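Peptidoglycan glycosyltransferase (Burkholderia ambifaria, PDB 5UY7) is a penicillin-binding protein whose modelled region has the fold it shares with serine beta-lactamases, an antiparallel sheet flanked by helices. Local coordinates at residues V388-L393 against V493-V498; R395-I400 against S480-A485. All coordinates share one frame; numbering follows the deposited sequence.

Interaction 1 of 2, residues V388-L393 against V493-V498; sequences VSLFQL and VVAVSV
Leu390 and Ala495 mark the closest passage of the two backbones, their CA atoms standing 7.0 Å apart where the first turn of helix 390-401 rides over strand 493-498. Segment 388-393 enters this turn from a short, weakly bonded strand at 388-389, so the chain switches from extended to helical just before the residue that makes the contact. Ser389 is the N-cap. Its OG accepts from Gln392 N at 3.0 Å. In return Ser389 N donates to Gln392 OE1 at 3.0 Å, the donor nitrogen lying tilted 29° from the plane of the Gln392 side-chain carbonyl. The reciprocal pair is a capping box at the start of the helix; Leu390, the next residue after the cap, points toward the strand. The CG of Leu390 swings beside its own carbonyl carbon (chi1 -172°), and the fork at its end spreads over the strand. One branch, CD1, lies 3.9 Å from Ala495 CB. The other, CD2, sits 4.0 Å from Ser497 CB. The contact is buried and chiefly apolar, the leucine methyls also lying against the backbone oxygens of Ala495 and Val496. Ser497 offers its CB to the leucine, while its hydroxyl is engaged by Ser480 OG and Arg478 NH1. Ala224 of strand 222-229 also touches Leu390, and Leu393 packs on Val482 of strand 477-485. Val496 points the opposite way, to Val515 of helix 509-526, so that the central strand 492-499 is sandwiched between helix 390-401 and helix 509-526.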
loop_
_atom_site.group_PDB
_atom_site.type_symbol
_atom_site.label_atom_id
_atom_site.label_comp_id
_atom_site.label_asym_id
_atom_site.label_seq_id
_atom_site.Cartn_x
_atom_site.Cartn_y
_atom_site.Cartn_z
ATOM N N VAL A 388 -7.056 8.971 2.059
ATOM C CA VAL A 388 -5.862 8.714 2.857
ATOM C C VAL A 388 -4.745 9.609 2.339
ATOM O O VAL A 388 -4.792 10.096 1.212
ATOM C CB VAL A 388 -5.407 7.242 2.767
ATOM C CG1 VAL A 388 -6.545 6.300 3.155
ATOM C CG2 VAL A 388 -4.914 6.940 1.347
ATOM N N SER A 389 -3.715 9.795 3.163
ATOM C CA SER A 389 -2.466 10.393 2.707
ATOM C C SER A 389 -1.478 9.282 2.369
ATOM O O SER A 389 -1.628 8.140 2.803
ATOM C CB SER A 389 -1.852 11.303 3.773
ATOM O OG SER A 389 -1.432 10.519 4.885
ATOM N N LEU A 390 -0.432 9.639 1.611
ATOM C CA LEU A 390 0.600 8.642 1.327
ATOM C C LEU A 390 1.304 8.209 2.608
ATOM O O LEU A 390 1.647 7.029 2.767
ATOM C CB LEU A 390 1.611 9.179 0.314
ATOM C CG LEU A 390 2.618 8.135 -0.193
ATOM C CD1 LEU A 390 1.912 7.078 -1.026
ATOM C CD2 LEU A 390 3.705 8.835 -1.016
ATOM N N PHE A 391 1.510 9.146 3.538
ATOM C CA PHE A 391 2.086 8.796 4.832
ATOM C C PHE A 391 1.259 7.719 5.519
ATOM O O PHE A 391 1.800 6.728 6.026
ATOM C CB PHE A 391 2.183 10.040 5.722
ATOM C CG PHE A 391 2.913 9.804 7.020
ATOM C CD1 PHE A 391 2.267 9.239 8.111
ATOM C CD2 PHE A 391 4.249 10.158 7.150
ATOM C CE1 PHE A 391 2.946 9.019 9.300
ATOM C CE2 PHE A 391 4.928 9.942 8.340
ATOM C CZ PHE A 391 4.276 9.373 9.411
ATOM N N GLN A 392 -0.066 7.900 5.548
ATOM C CA GLN A 392 -0.925 6.909 6.187
ATOM C C GLN A 392 -0.794 5.541 5.528
ATOM O O GLN A 392 -0.812 4.513 6.215
ATOM C CB GLN A 392 -2.379 7.368 6.151
ATOM C CG GLN A 392 -2.710 8.417 7.190
ATOM C CD GLN A 392 -4.122 8.941 7.017
ATOM O OE1 GLN A 392 -4.636 8.976 5.902
ATOM N NE2 GLN A 392 -4.758 9.334 8.119
ATOM N N LEU A 393 -0.681 5.500 4.199
ATOM C CA LEU A 393 -0.543 4.216 3.513
ATOM C C LEU A 393 0.795 3.560 3.824
ATOM O O LEU A 393 0.863 2.341 4.038
ATOM C CB LEU A 393 -0.695 4.407 2.004
ATOM C CG LEU A 393 -2.107 4.751 1.517
ATOM C CD1 LEU A 393 -2.064 5.033 0.015
ATOM C CD2 LEU A 393 -3.086 3.615 1.835
ATOM N N VAL A 493 9.638 -0.461 3.962
ATOM C CA VAL A 493 8.436 -0.164 3.199
ATOM C C VAL A 493 8.754 1.047 2.343
ATOM O O VAL A 493 9.369 2.000 2.831
ATOM C CB VAL A 493 7.239 0.110 4.119
ATOM C CG1 VAL A 493 6.140 0.848 3.359
ATOM C CG2 VAL A 493 6.719 -1.204 4.676
ATOM N N VAL A 494 8.382 0.992 1.065
ATOM C CA VAL A 494 8.593 2.098 0.136
ATOM C C VAL A 494 7.245 2.519 -0.418
ATOM O O VAL A 494 6.500 1.687 -0.945
ATOM C CB VAL A 494 9.545 1.711 -1.010
ATOM C CG1 VAL A 494 9.654 2.852 -2.025
ATOM C CG2 VAL A 494 10.918 1.355 -0.448
ATOM N N ALA A 495 6.953 3.815 -0.338
ATOM C CA ALA A 495 5.692 4.366 -0.814
ATOM C C ALA A 495 6.004 5.491 -1.782
ATOM O O ALA A 495 6.786 6.386 -1.455
ATOM C CB ALA A 495 4.838 4.885 0.353
ATOM N N VAL A 496 5.403 5.442 -2.973
ATOM C CA VAL A 496 5.647 6.457 -3.991
ATOM C C VAL A 496 4.321 6.937 -4.563
ATOM O O VAL A 496 3.326 6.204 -4.607
ATOM C CB VAL A 496 6.563 5.941 -5.126
ATOM C CG1 VAL A 496 7.927 5.529 -4.580
ATOM C CG2 VAL A 496 5.906 4.782 -5.871
ATOM N N SER A 497 4.312 8.186 -5.007
ATOM C CA SER A 497 3.142 8.713 -5.698
ATOM C C SER A 497 3.593 9.734 -6.727
ATOM O O SER A 497 4.446 10.582 -6.438
ATOM C CB SER A 497 2.160 9.342 -4.713
ATOM O OG SER A 497 0.908 9.538 -5.333
ATOM N N VAL A 498 3.035 9.637 -7.931
ATOM C CA VAL A 498 3.321 10.568 -9.016
ATOM C C VAL A 498 1.996 11.214 -9.386
ATOM O O VAL A 498 1.066 10.526 -9.832
ATOM C CB VAL A 498 3.963 9.873 -10.228
ATOM C CG1 VAL A 498 4.182 10.858 -11.359
ATOM C CG2 VAL A 498 5.293 9.233 -9.828
#

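Interaction 2 of 2, residues R395-I400 against S480-A485; sequences RAYTAI and SFVGMA
Arg395 O is gripped twice by Thr398, through the side-chain OG1 at 2.6 Å in the carbonyl plane and through the backbone N at 3.0 Å. Thr398 OG1 is further engaged by Met407 N, which ties this side of the helix to the chain beyond it. On the side facing strand 480-485, Tyr397 takes over. Its ring receives the CG1 methyl of Val482 over one face, a CH-pi contact with CG1 3.9 Å from the ring centroid; the methyl sits off centre, toward the rim, and comes within 3.5 Å of Tyr397 CG. Met484 arrives differently: its chain bends at chi3 (71°), bringing CE to the ring edge, 3.7 Å from Tyr397 CD2. The same methyl lies 3.8 Å from Ile400 CG2, so it touches two helix side chains three residues apart, and the Tyr397 carbonyl oxygen as well. Helix and strand segments run with their directions 36° apart. Dispersion and methyl-to-ring contacts thus join helix 390-401 to the sheet, whereas the phenol passes beyond them: Tyr397 OH bonds to Ile271 O, consistent with a link between this core and the possible SxxK motif that includes Ser270 and Lys273.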
loop_
_atom_site.group_PDB
_atom_site.type_symbol
_atom_site.label_atom_id
_atom_site.label_comp_id
_atom_site.label_asym_id
_atom_site.label_seq_id
_atom_site.Cartn_x
_atom_site.Cartn_y
_atom_site.Cartn_z
ATOM N N ARG A 395 2.566 3.877 6.533
ATOM C CA ARG A 395 2.464 3.346 7.890
ATOM C C ARG A 395 1.599 2.094 7.927
ATOM O O ARG A 395 1.962 1.093 8.565
ATOM C CB ARG A 395 1.905 4.419 8.828
ATOM C CG ARG A 395 1.646 3.930 10.243
ATOM C CD ARG A 395 1.135 5.058 11.137
ATOM N NE ARG A 395 -0.063 5.692 10.590
ATOM C CZ ARG A 395 -0.640 6.774 11.102
ATOM N NH1 ARG A 395 -0.132 7.358 12.181
ATOM N NH2 ARG A 395 -1.725 7.277 10.532
ATOM N N ALA A 396 0.451 2.128 7.245
ATOM C CA ALA A 396 -0.427 0.959 7.224
ATOM C C ALA A 396 0.291 -0.275 6.684
ATOM O O ALA A 396 0.118 -1.380 7.215
ATOM C CB ALA A 396 -1.682 1.260 6.399
ATOM N N TYR A 397 1.122 -0.113 5.644
ATOM C CA TYR A 397 1.792 -1.285 5.078
ATOM C C TYR A 397 2.845 -1.861 6.022
ATOM O O TYR A 397 3.226 -3.027 5.860
ATOM C CB TYR A 397 2.394 -0.955 3.701
ATOM C CG TYR A 397 1.441 -1.318 2.570
ATOM C CD1 TYR A 397 0.272 -0.586 2.359
ATOM C CD2 TYR A 397 1.683 -2.414 1.747
ATOM C CE1 TYR A 397 -0.630 -0.935 1.356
ATOM C CE2 TYR A 397 0.794 -2.761 0.734
ATOM C CZ TYR A 397 -0.356 -2.012 0.542
ATOM O OH TYR A 397 -1.239 -2.379 -0.459
ATOM N N THR A 398 3.311 -1.093 7.019
ATOM C CA THR A 398 4.221 -1.698 7.986
ATOM C C THR A 398 3.521 -2.787 8.778
ATOM O O THR A 398 4.188 -3.696 9.263
ATOM C CB THR A 398 4.844 -0.670 8.957
ATOM O OG1 THR A 398 3.839 -0.122 9.833
ATOM C CG2 THR A 398 5.579 0.445 8.181
ATOM N N ALA A 399 2.188 -2.735 8.896
ATOM C CA ALA A 399 1.482 -3.799 9.601
ATOM C C ALA A 399 1.627 -5.117 8.864
ATOM O O ALA A 399 1.767 -6.171 9.487
ATOM C CB ALA A 399 0.005 -3.442 9.775
ATOM N N ILE A 400 1.614 -5.078 7.531
ATOM C CA ILE A 400 1.786 -6.302 6.764
ATOM C C ILE A 400 3.244 -6.725 6.778
ATOM O O ILE A 400 3.558 -7.917 6.823
ATOM C CB ILE A 400 1.260 -6.088 5.329
ATOM C CG1 ILE A 400 -0.262 -5.910 5.364
ATOM C CG2 ILE A 400 1.675 -7.250 4.401
ATOM C CD1 ILE A 400 -0.838 -5.454 4.024
ATOM N N SER A 480 -0.012 5.793 -7.609
ATOM C CA SER A 480 0.721 5.489 -6.388
ATOM C C SER A 480 1.070 4.009 -6.313
ATOM O O SER A 480 0.435 3.165 -6.946
ATOM C CB SER A 480 -0.084 5.896 -5.143
ATOM O OG SER A 480 -0.441 7.274 -5.219
ATOM N N PHE A 481 2.114 3.705 -5.543
ATOM C CA PHE A 481 2.493 2.320 -5.283
ATOM C C PHE A 481 3.063 2.218 -3.876
ATOM O O PHE A 481 3.871 3.059 -3.479
ATOM C CB PHE A 481 3.533 1.831 -6.304
ATOM C CG PHE A 481 3.776 0.347 -6.259
ATOM C CD1 PHE A 481 4.646 -0.204 -5.319
ATOM C CD2 PHE A 481 3.145 -0.499 -7.164
ATOM C CE1 PHE A 481 4.856 -1.574 -5.272
ATOM C CE2 PHE A 481 3.355 -1.867 -7.120
ATOM C CZ PHE A 481 4.216 -2.403 -6.178
ATOM N N VAL A 482 2.665 1.189 -3.122
ATOM C CA VAL A 482 3.266 0.938 -1.814
ATOM C C VAL A 482 3.702 -0.520 -1.747
ATOM O O VAL A 482 2.925 -1.421 -2.075
ATOM C CB VAL A 482 2.304 1.268 -0.658
ATOM C CG1 VAL A 482 3.046 1.167 0.670
ATOM C CG2 VAL A 482 1.708 2.674 -0.839
ATOM N N GLY A 483 4.933 -0.750 -1.307
ATOM C CA GLY A 483 5.437 -2.106 -1.250
ATOM C C GLY A 483 6.519 -2.250 -0.206
ATOM O O GLY A 483 6.766 -1.340 0.581
ATOM N N MET A 484 7.153 -3.426 -0.190
ATOM C CA MET A 484 8.123 -3.734 0.861
ATOM C C MET A 484 9.165 -4.689 0.299
ATOM O O MET A 484 8.926 -5.367 -0.701
ATOM C CB MET A 484 7.417 -4.331 2.087
ATOM C CG MET A 484 6.685 -5.658 1.770
ATOM S SD MET A 484 5.494 -6.175 3.031
ATOM C CE MET A 484 4.212 -4.930 2.763
ATOM N N ALA A 485 10.343 -4.715 0.930
ATOM C CA ALA A 485 11.474 -5.462 0.392
ATOM C C ALA A 485 12.464 -5.734 1.513
ATOM O O ALA A 485 12.628 -4.891 2.394
ATOM C CB ALA A 485 12.172 -4.674 -0.730
#

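Overall arrangement
Interactions 1 and 2 lie with centres about 8 Å apart, both deep inside the transpeptidase family region and both using helix 390-401 against one antiparallel sheet. Along the chain the order is 388-393, 395-400, 480-485, 493-498, so interaction 2 closes a shorter loop within that of interaction 1. The two strands concerned, 477-485 and 492-499, follow each other in sequence and are neighbours in the sheet, joined for example by a probable hydrogen bond from Val494 N to Gly483 O, 2.9 Å. The helix therefore rests mainly on 492-499 at its start and mainly on 477-485 further along, which seats a single helix across the middle of the sheet.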